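Local coordinates for protein ribulose bisphosphate carboxylase (Hyperthermus butylicus DSM 5456, PDB 6HUN) that probably catalyses the addition of carbon dioxide and water to ribulose 1,5-bisphosphate, giving two molecules of 3-phosphoglycerate, as part of an archaeal AMP degradation pathway, at residues K225-D228 and R229-E233; G124-F127 and G128-A131; P247-E250 and M251-R254; P78-F81 and E82-A86. One frame throughout, in Å; residues are numbered along the deposited sequence.

In the fold
From the N terminus the contacts come in the order 4, 2, 1, 3. Each lies within one continuous stretch, and none nests in or crosses another. Contact 4 closes the single helical turn 81-84 before strand 87-93, and contact 2 closes the turn between helix 115-122 and strand 132-141. Both belong to the N-terminal domain, their centres about 21 Å apart. Contact 1 lies along helix 216-234 and contact 3 at the start of helix 248-260, successive outer helices of the eight-stranded barrel, with centres about 27 Å apart. Contacts 2, 3 and 4 also touch the second subunit, whereas contact 1 does not touch it.

Contact 1. Residues K225-D228 and R229-E233; sequences KAID and RAEKE
Arg229, Ala230, Glu231 and Lys232 each give their backbone N-H to the carbonyl oxygen four residues earlier, a regular alpha-helical ladder in which Glu231 N lies 2.8 Å from Ile227 O. One turn apart on this local surface, Asp228 and Lys232 form a salt bridge: Lys232 NZ lies 2.6 Å from Asp228 OD2, on the syn lone pair of that oxygen. With CG anti to the backbone N (chi1 177°), the Asp228 carboxylate is set where the extended Lys232 can reach it after passing Asp228 O, which lies 3.3 Å from Lys232 CG. The other oxygen, Asp228 OD1, accepts a bond from a water at 2.5 Å, which donates weakly to Glu231 OE1 as well. The helix, 216-234, links strands 201-203 and 239-243 in a beta-alpha-beta unit of the TIM barrel. Ile227 and Ala230 pack on Leu195 of helix 184-196. Ile227 and Glu231 run side by side, the CG2 branch of Ile227 meeting Glu231 OE1 at 3.6 Å, while Glu231 OE2 takes the backbone N-H of Lys238. Replacing Asp228 by an alanine would probably leave the ammonium of Lys232 without its charge partner and let that long chain swing away from the helix. Farther round the surface, Arg229 NH1 makes a looser salt bridge to Glu233 OE1 at 3.5 Å. Tyr192 serves both partners, its ring meeting Arg229 in a cation-pi contact and its OH hydrogen-bonding Glu233 OE1.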
loop_
_atom_site.group_PDB
_atom_site.type_symbol
_atom_site.label_atom_id
_atom_site.label_comp_id
_atom_site.label_asym_id
_atom_site.label_seq_id
_atom_site.Cartn_x
_atom_site.Cartn_y
_atom_site.Cartn_z
ATOM N N LYS A 225 -4.709 -9.697 31.904
ATOM C CA LYS A 225 -5.315 -10.066 33.189
ATOM C C LYS A 225 -6.703 -10.664 32.972
ATOM O O LYS A 225 -7.081 -11.636 33.645
ATOM C CB LYS A 225 -5.368 -8.826 34.092
ATOM C CG LYS A 225 -5.768 -9.019 35.543
ATOM C CD LYS A 225 -5.966 -7.658 36.234
ATOM C CE LYS A 225 -5.175 -6.528 35.529
ATOM N NZ LYS A 225 -5.105 -5.297 36.393
ATOM N N ALA A 226 -7.474 -10.119 32.021
ATOM C CA ALA A 226 -8.786 -10.684 31.699
ATOM C C ALA A 226 -8.666 -12.083 31.112
ATOM O O ALA A 226 -9.485 -12.955 31.427
ATOM C CB ALA A 226 -9.566 -9.801 30.726
ATOM N N ILE A 227 -7.655 -12.314 30.271
ATOM C CA ILE A 227 -7.424 -13.640 29.691
ATOM C C ILE A 227 -7.093 -14.650 30.789
ATOM O O ILE A 227 -7.636 -15.766 30.809
ATOM C CB ILE A 227 -6.309 -13.558 28.631
ATOM C CG1 ILE A 227 -6.914 -13.069 27.302
ATOM C CG2 ILE A 227 -5.584 -14.861 28.400
ATOM C CD1 ILE A 227 -5.867 -12.914 26.167
ATOM N N ASP A 228 -6.192 -14.274 31.700
ATOM C CA ASP A 228 -5.774 -15.182 32.774
ATOM C C ASP A 228 -6.959 -15.608 33.651
ATOM O O ASP A 228 -7.041 -16.767 34.083
ATOM C CB ASP A 228 -4.665 -14.506 33.600
ATOM C CG ASP A 228 -4.201 -15.357 34.795
ATOM O OD1 ASP A 228 -3.422 -16.322 34.595
ATOM O OD2 ASP A 228 -4.628 -15.044 35.928
ATOM N N ARG A 229 -7.868 -14.685 33.959
ATOM C CA ARG A 229 -9.059 -15.071 34.691
ATOM C C ARG A 229 -9.879 -16.064 33.884
ATOM O O ARG A 229 -10.187 -17.164 34.366
ATOM C CB ARG A 229 -9.877 -13.835 35.045
ATOM C CG ARG A 229 -9.094 -12.866 35.911
ATOM C CD ARG A 229 -9.892 -12.458 37.145
ATOM N NE ARG A 229 -10.969 -11.525 36.789
ATOM C CZ ARG A 229 -12.259 -11.694 37.092
ATOM N NH1 ARG A 229 -12.662 -12.780 37.746
ATOM N NH2 ARG A 229 -13.152 -10.778 36.711
ATOM N N ALA A 230 -10.164 -15.730 32.614
ATOM C CA ALA A 230 -11.018 -16.575 31.788
ATOM C C ALA A 230 -10.427 -17.959 31.561
ATOM O O ALA A 230 -11.187 -18.939 31.531
ATOM C CB ALA A 230 -11.308 -15.918 30.429
ATOM N N GLU A 231 -9.103 -18.078 31.427
ATOM C CA GLU A 231 -8.511 -19.403 31.265
ATOM C C GLU A 231 -8.628 -20.211 32.560
ATOM O O GLU A 231 -8.795 -21.435 32.530
ATOM C CB GLU A 231 -7.058 -19.293 30.890
ATOM C CG GLU A 231 -6.855 -18.721 29.423
ATOM C CD GLU A 231 -5.399 -18.465 29.101
ATOM O OE1 GLU A 231 -4.666 -17.994 29.983
ATOM O OE2 GLU A 231 -4.976 -18.731 27.963
ATOM N N LYS A 232 -8.492 -19.537 33.690
ATOM C CA LYS A 232 -8.519 -20.251 34.971
ATOM C C LYS A 232 -9.917 -20.740 35.323
ATOM O O LYS A 232 -10.068 -21.787 35.976
ATOM C CB LYS A 232 -7.946 -19.341 36.045
ATOM C CG LYS A 232 -6.446 -19.341 36.066
ATOM C CD LYS A 232 -5.920 -18.217 36.931
ATOM C CE LYS A 232 -4.383 -18.174 36.962
ATOM N NZ LYS A 232 -3.865 -16.938 37.593
ATOM N N GLU A 233 -10.941 -20.001 34.914
ATOM C CA GLU A 233 -12.330 -20.348 35.195
ATOM C C GLU A 233 -12.916 -21.332 34.183
ATOM O O GLU A 233 -13.675 -22.222 34.561
ATOM C CB GLU A 233 -13.159 -19.064 35.250
ATOM C CG GLU A 233 -12.453 -17.993 36.050
ATOM C CD GLU A 233 -13.360 -17.246 36.992
ATOM O OE1 GLU A 233 -13.456 -16.014 36.837
ATOM O OE2 GLU A 233 -13.968 -17.896 37.890
HETATM O O HOH W 1 -2.663 -16.442 32.221
#

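Contact 2. Residues G124-F127 and G128-A131; sequences GNIF and GMKA
Gly128 N bonds back to Asn125 O at 3.0 Å, closing a 3-10 turn through Ile126 and Phe127 in the loop between helix 115-122 and strand 132-141 of the N-terminal domain. The donor stands well above the carbonyl plane, 53° out of it, so it is not on a lone pair. A weak bond follows from Met129 N to Ile126 O at 3.5 Å. Met129 then folds back along the turn: its chain bends at the last torsion (chi3 -50°), laying CE 3.6 Å from Ile126 O and 4.1 Å from Ile126 CG2. The two side chains run alongside each other in the same direction, and Met129 CG rests 3.6 Å from Asn125 O. Helix 55-65 backs this pair, with Ile62 and Glu65 against Met129 and Glu65 also against Ile126. The same Glu65 accepts a hydrogen bond from Asn125 ND2 through OE1. On the strand side, Leu135 packs on Ile126 and Val137 on Phe127, whose ring meets His308 edge to face. The turn also faces the dimer partner: Phe127 O accepts a hydrogen bond from Arg304 NH1 of the second subunit.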
loop_
_atom_site.group_PDB
_atom_site.type_symbol
_atom_site.label_atom_id
_atom_site.label_comp_id
_atom_site.label_asym_id
_atom_site.label_seq_id
_atom_site.Cartn_x
_atom_site.Cartn_y
_atom_site.Cartn_z
ATOM N N GLY A 124 3.781 -2.285 -10.181
ATOM C CA GLY A 124 4.386 -0.967 -10.028
ATOM C C GLY A 124 3.914 0.042 -11.060
ATOM O O GLY A 124 2.719 0.358 -11.145
ATOM N N ASN A 125 4.838 0.554 -11.885
ATOM C CA ASN A 125 4.481 1.643 -12.793
ATOM C C ASN A 125 3.493 1.230 -13.878
ATOM O O ASN A 125 2.941 2.120 -14.574
ATOM C CB ASN A 125 5.748 2.144 -13.508
ATOM C CG ASN A 125 6.614 3.021 -12.641
ATOM O OD1 ASN A 125 6.182 3.495 -11.594
ATOM N ND2 ASN A 125 7.859 3.251 -13.083
ATOM N N ILE A 126 3.398 -0.071 -14.158
ATOM C CA ILE A 126 2.526 -0.499 -15.259
ATOM C C ILE A 126 1.097 0.006 -15.082
ATOM O O ILE A 126 0.395 0.230 -16.063
ATOM C CB ILE A 126 2.563 -2.026 -15.429
ATOM C CG1 ILE A 126 2.249 -2.778 -14.107
ATOM C CG2 ILE A 126 3.926 -2.451 -16.136
ATOM C CD1 ILE A 126 2.282 -4.346 -14.440
ATOM N N PHE A 127 0.668 0.280 -13.844
ATOM C CA PHE A 127 -0.716 0.689 -13.656
ATOM C C PHE A 127 -0.980 2.079 -14.193
ATOM O O PHE A 127 -2.146 2.433 -14.434
ATOM C CB PHE A 127 -1.067 0.756 -12.174
ATOM C CG PHE A 127 -1.297 -0.575 -11.516
ATOM C CD1 PHE A 127 -2.394 -1.398 -11.895
ATOM C CD2 PHE A 127 -0.399 -1.008 -10.534
ATOM C CE1 PHE A 127 -2.613 -2.616 -11.264
ATOM C CE2 PHE A 127 -0.584 -2.243 -9.895
ATOM C CZ PHE A 127 -1.748 -3.046 -10.264
ATOM N N GLY A 128 0.061 2.934 -14.260
ATOM C CA GLY A 128 -0.175 4.296 -14.727
ATOM C C GLY A 128 0.253 4.586 -16.152
ATOM O O GLY A 128 0.311 5.752 -16.545
ATOM N N MET A 129 0.546 3.576 -16.955
ATOM C CA MET A 129 1.041 3.855 -18.297
ATOM C C MET A 129 -0.085 4.412 -19.180
ATOM O O MET A 129 -1.225 3.972 -19.085
ATOM C CB MET A 129 1.630 2.565 -18.918
ATOM C CG MET A 129 2.896 2.049 -18.200
ATOM S SD MET A 129 3.570 0.592 -19.072
ATOM C CE MET A 129 2.110 -0.388 -19.216
ATOM N N LYS A 130 0.251 5.380 -20.058
ATOM C CA LYS A 130 -0.768 6.011 -20.904
ATOM C C LYS A 130 -1.409 5.039 -21.904
ATOM O O LYS A 130 -2.553 5.252 -22.350
ATOM C CB LYS A 130 -0.158 7.182 -21.699
ATOM C CG LYS A 130 0.596 8.265 -20.925
ATOM C CD LYS A 130 1.539 9.006 -21.912
ATOM C CE LYS A 130 0.889 9.018 -23.319
ATOM N NZ LYS A 130 1.821 9.183 -24.485
ATOM N N ALA A 131 -0.687 3.998 -22.318
ATOM C CA ALA A 131 -1.222 3.019 -23.254
ATOM C C ALA A 131 -2.307 2.141 -22.643
ATOM O O ALA A 131 -2.955 1.372 -23.368
ATOM C CB ALA A 131 -0.094 2.116 -23.766
#

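Contact 3. Residues P247-E250 and M251-R254; sequences PIRE and MEKR
Glu250 carries two salt bridges, one from each carboxylate oxygen, to Lys253 and Arg254 a turn farther along the helix. Its OE1 takes Arg254 NH2 at 3.0 Å on the anti side, and its OE2 takes Lys253 NZ at 3.2 Å on the syn side. Both donors sit about 30° out of the carboxylate plane. The glutamate chain bends at its second torsion (chi2 -56°), bringing the carboxylate round to both cations; separately, Glu250 CB lies over one face of the Arg254 guanidinium, offset toward its rim. Arg254 NH2 has a further partner, Glu111 OE2 of the second subunit, so it is shared by two acids and is probably held firmly between them.

Backbone bonds run from Met251 N to Pro247 O at 2.8 Å and likewise from Glu252, Lys253 and Arg254 to the residues four earlier, with Pro247 at the N-cap. A water donates both to Arg249 O, at 2.9 Å, and to Glu252 OE1, joining a first-turn carbonyl to a side chain. Apolar contact is lighter: the Ile248 and Met251 side chains run alongside each other, Ile248 CD1 to Met251 CE 4.2 Å. The Ile248 CG2 methyl lies against a carboxylate oxygen, Glu252 OE2, at 3.6 Å. That oxygen is hydrogen-bonded to His280 NE2.

Helix 248-260 joins barrel strands 239-243 and 265-269. Ile248, Met251 and Glu252 face helix 275-288, Met251 and Arg254 meet the loop at Val244, and Pro247, Ile248 and Arg249 pack on the second subunit.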
loop_
_atom_site.group_PDB
_atom_site.type_symbol
_atom_site.label_atom_id
_atom_site.label_comp_id
_atom_site.label_asym_id
_atom_site.label_seq_id
_atom_site.Cartn_x
_atom_site.Cartn_y
_atom_site.Cartn_z
ATOM N N PRO A 247 4.620 2.773 13.397
ATOM C CA PRO A 247 5.958 2.912 12.816
ATOM C C PRO A 247 6.846 1.795 13.372
ATOM O O PRO A 247 6.597 1.259 14.463
ATOM C CB PRO A 247 6.413 4.317 13.275
ATOM C CG PRO A 247 5.094 5.077 13.549
ATOM C CD PRO A 247 4.187 3.969 14.150
ATOM N N ILE A 248 7.896 1.449 12.608
ATOM C CA ILE A 248 8.676 0.218 12.835
ATOM C C ILE A 248 9.195 0.140 14.283
ATOM O O ILE A 248 9.018 -0.883 14.971
ATOM C CB ILE A 248 9.829 0.119 11.801
ATOM C CG1 ILE A 248 9.303 -0.088 10.339
ATOM C CG2 ILE A 248 10.892 -0.945 12.195
ATOM C CD1 ILE A 248 8.375 -1.382 10.041
ATOM N N ARG A 249 9.878 1.190 14.770
ATOM C CA ARG A 249 10.394 1.109 16.140
ATOM C C ARG A 249 9.273 0.914 17.175
ATOM O O ARG A 249 9.433 0.129 18.142
ATOM C CB ARG A 249 11.255 2.350 16.407
ATOM C CG ARG A 249 12.683 2.071 15.980
ATOM C CD ARG A 249 13.581 3.291 15.915
ATOM N NE ARG A 249 14.839 2.931 15.257
ATOM C CZ ARG A 249 15.815 3.778 14.924
ATOM N NH1 ARG A 249 15.702 5.089 15.156
ATOM N NH2 ARG A 249 16.905 3.300 14.331
ATOM N N GLU A 250 8.110 1.576 16.984
ATOM C CA GLU A 250 7.020 1.358 17.949
ATOM C C GLU A 250 6.443 -0.048 17.818
ATOM O O GLU A 250 6.063 -0.675 18.842
ATOM C CB GLU A 250 5.934 2.431 17.762
ATOM C CG GLU A 250 6.229 3.790 18.467
ATOM C CD GLU A 250 6.470 3.604 19.993
ATOM O OE1 GLU A 250 5.684 2.873 20.676
ATOM O OE2 GLU A 250 7.472 4.178 20.515
ATOM N N MET A 251 6.374 -0.579 16.582
ATOM C CA MET A 251 5.850 -1.944 16.403
ATOM C C MET A 251 6.761 -2.965 17.077
ATOM O O MET A 251 6.290 -3.925 17.735
ATOM C CB MET A 251 5.730 -2.268 14.910
ATOM C CG MET A 251 5.239 -3.729 14.645
ATOM S SD MET A 251 5.223 -4.128 12.899
ATOM C CE MET A 251 6.953 -4.375 12.589
ATOM N N GLU A 252 8.075 -2.791 16.900
ATOM C CA GLU A 252 9.045 -3.699 17.528
ATOM C C GLU A 252 8.852 -3.753 19.032
ATOM O O GLU A 252 8.870 -4.842 19.647
ATOM C CB GLU A 252 10.487 -3.256 17.195
ATOM C CG GLU A 252 10.904 -3.496 15.747
ATOM C CD GLU A 252 12.191 -2.742 15.378
ATOM O OE1 GLU A 252 12.586 -1.813 16.116
ATOM O OE2 GLU A 252 12.822 -3.079 14.347
ATOM N N LYS A 253 8.658 -2.593 19.668
ATOM C CA LYS A 253 8.456 -2.612 21.123
ATOM C C LYS A 253 7.157 -3.310 21.491
ATOM O O LYS A 253 7.067 -3.989 22.531
ATOM C CB LYS A 253 8.440 -1.186 21.667
ATOM C CG LYS A 253 9.783 -0.475 21.505
ATOM C CD LYS A 253 9.636 1.065 21.239
ATOM C CE LYS A 253 9.876 1.850 22.523
ATOM N NZ LYS A 253 9.974 3.328 22.295
ATOM N N ARG A 254 6.111 -3.093 20.687
ATOM C CA ARG A 254 4.806 -3.654 21.019
ATOM C C ARG A 254 4.795 -5.154 20.804
ATOM O O ARG A 254 4.145 -5.880 21.579
ATOM C CB ARG A 254 3.691 -2.957 20.211
ATOM C CG ARG A 254 3.542 -1.478 20.607
ATOM C CD ARG A 254 2.672 -0.588 19.669
ATOM N NE ARG A 254 3.001 0.812 19.965
ATOM C CZ ARG A 254 2.417 1.876 19.396
ATOM N NH1 ARG A 254 1.430 1.726 18.538
ATOM N NH2 ARG A 254 2.827 3.108 19.695
HETATM O O HOH W 2 12.145 -0.557 19.058
#

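Contact 4. Residues P78-F81 and E82-A86; sequences PSWF and EKLKA
Phe81 lies across the following turn, meeting Glu82 and Lys85. From CB, which sits beside the next peptide N-H, CG anti to the backbone N (chi1 178°) directs the ring alongside Glu82 and Lys85, which approach it obliquely. CD2 then lies 3.4 Å from Glu82 N. Farther out, CE2 reaches Lys85 CE at 4.0 Å, and Glu82 OE1 comes equally near. The aromatic edge-to-face partner is Trp71; Val68 of the same chain and Pro178 of the second subunit also touch this side chain. A smaller residue here, such as an alanine, would probably open a gap between Trp71, Val68 and the neighbouring subunit and remove the ring from beside Lys85 CE.

The acid and amine beside the ring pair with each other: Lys85 NZ bonds Glu82 OE1 at 3.2 Å from above the carboxylate plane, though Glu28 is the stronger partner of the lysine. Trp80 contributes the second set of contacts. Leu84 N bonds to Trp80 O at 2.9 Å. Trp80 CB meets Leu84 CD1 at 3.8 Å, and Leu84 CD2 sits at the ring edge. Lys83 CG comes within 3.7 Å of Trp80 CE3. Phe213 of the second subunit meets the indole and also packs on Leu84.

A type I beta turn from Pro78 to Phe81 runs into the single helical turn 81-84 of the N-terminal domain. That turn is fitted against the barrel of the second subunit at Pro178, which lies between the predicted catalytic Lys177 and substrate-binding Lys179, in keeping with the Rubisco dimer, in which an N-terminal domain covers its partner's active-site end.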
loop_
_atom_site.group_PDB
_atom_site.type_symbol
_atom_site.label_atom_id
_atom_site.label_comp_id
_atom_site.label_asym_id
_atom_site.label_seq_id
_atom_site.Cartn_x
_atom_site.Cartn_y
_atom_site.Cartn_z
ATOM N N PRO A 78 24.649 -4.189 -21.623
ATOM C CA PRO A 78 24.037 -4.882 -20.484
ATOM C C PRO A 78 24.046 -6.383 -20.723
ATOM O O PRO A 78 23.230 -6.907 -21.493
ATOM C CB PRO A 78 22.613 -4.306 -20.441
ATOM C CG PRO A 78 22.357 -3.753 -21.849
ATOM C CD PRO A 78 23.644 -3.858 -22.644
ATOM N N SER A 79 24.982 -7.085 -20.071
ATOM C CA SER A 79 25.127 -8.520 -20.285
ATOM C C SER A 79 23.914 -9.324 -19.831
ATOM O O SER A 79 23.845 -10.515 -20.137
ATOM C CB SER A 79 26.374 -9.068 -19.581
ATOM O OG SER A 79 26.599 -8.499 -18.303
ATOM N N TRP A 80 22.957 -8.716 -19.129
ATOM C CA TRP A 80 21.817 -9.452 -18.602
ATOM C C TRP A 80 20.480 -8.999 -19.184
ATOM O O TRP A 80 19.424 -9.466 -18.721
ATOM C CB TRP A 80 21.790 -9.353 -17.077
ATOM C CG TRP A 80 22.756 -10.254 -16.415
ATOM C CD1 TRP A 80 24.111 -10.109 -16.375
ATOM C CD2 TRP A 80 22.462 -11.463 -15.696
ATOM N NE1 TRP A 80 24.684 -11.146 -15.680
ATOM C CE2 TRP A 80 23.695 -11.992 -15.251
ATOM C CE3 TRP A 80 21.283 -12.155 -15.396
ATOM C CZ2 TRP A 80 23.780 -13.169 -14.508
ATOM C CZ3 TRP A 80 21.375 -13.339 -14.656
ATOM C CH2 TRP A 80 22.616 -13.829 -14.233
ATOM N N PHE A 81 20.489 -8.145 -20.212
ATOM C CA PHE A 81 19.238 -7.604 -20.742
ATOM C C PHE A 81 18.360 -8.696 -21.361
ATOM O O PHE A 81 17.196 -8.868 -20.971
ATOM C CB PHE A 81 19.540 -6.500 -21.762
ATOM C CG PHE A 81 18.310 -5.916 -22.405
ATOM C CD1 PHE A 81 17.660 -4.840 -21.829
ATOM C CD2 PHE A 81 17.805 -6.444 -23.583
ATOM C CE1 PHE A 81 16.527 -4.282 -22.426
ATOM C CE2 PHE A 81 16.671 -5.924 -24.170
ATOM C CZ PHE A 81 16.028 -4.830 -23.597
ATOM N N GLU A 82 18.878 -9.413 -22.374
ATOM C CA GLU A 82 18.051 -10.432 -23.027
ATOM C C GLU A 82 17.692 -11.563 -22.071
ATOM O O GLU A 82 16.611 -12.156 -22.193
ATOM C CB GLU A 82 18.738 -10.996 -24.280
ATOM C CG GLU A 82 18.758 -10.044 -25.479
ATOM C CD GLU A 82 17.402 -9.964 -26.189
ATOM O OE1 GLU A 82 17.119 -8.911 -26.801
ATOM O OE2 GLU A 82 16.613 -10.931 -26.123
ATOM N N LYS A 83 18.559 -11.835 -21.091
ATOM C CA LYS A 83 18.312 -12.863 -20.085
ATOM C C LYS A 83 17.157 -12.480 -19.149
ATOM O O LYS A 83 16.306 -13.317 -18.820
ATOM C CB LYS A 83 19.598 -13.101 -19.286
ATOM C CG LYS A 83 19.425 -13.957 -18.016
ATOM C CD LYS A 83 18.815 -15.344 -18.348
ATOM C CE LYS A 83 17.794 -15.764 -17.250
ATOM N NZ LYS A 83 16.635 -16.520 -17.839
ATOM N N LEU A 84 17.120 -11.230 -18.703
ATOM C CA LEU A 84 16.132 -10.781 -17.737
ATOM C C LEU A 84 14.806 -10.379 -18.360
ATOM O O LEU A 84 13.908 -9.963 -17.627
ATOM C CB LEU A 84 16.696 -9.600 -16.957
ATOM C CG LEU A 84 17.858 -9.923 -16.037
ATOM C CD1 LEU A 84 18.408 -8.663 -15.373
ATOM C CD2 LEU A 84 17.388 -10.945 -14.987
ATOM N N LYS A 85 14.638 -10.481 -19.669
ATOM C CA LYS A 85 13.504 -9.831 -20.308
ATOM C C LYS A 85 12.216 -10.650 -20.191
ATOM O O LYS A 85 12.226 -11.873 -20.356
ATOM C CB LYS A 85 13.823 -9.572 -21.767
ATOM C CG LYS A 85 12.599 -9.340 -22.598
ATOM C CD LYS A 85 12.876 -9.671 -24.027
ATOM C CE LYS A 85 14.156 -9.016 -24.432
ATOM N NZ LYS A 85 14.039 -8.567 -25.824
ATOM N N ALA A 86 11.088 -9.968 -19.924
ATOM C CA ALA A 86 9.804 -10.659 -19.766
ATOM C C ALA A 86 9.106 -10.798 -21.120
ATOM O O ALA A 86 9.332 -10.004 -22.034
ATOM C CB ALA A 86 8.890 -9.923 -18.774
#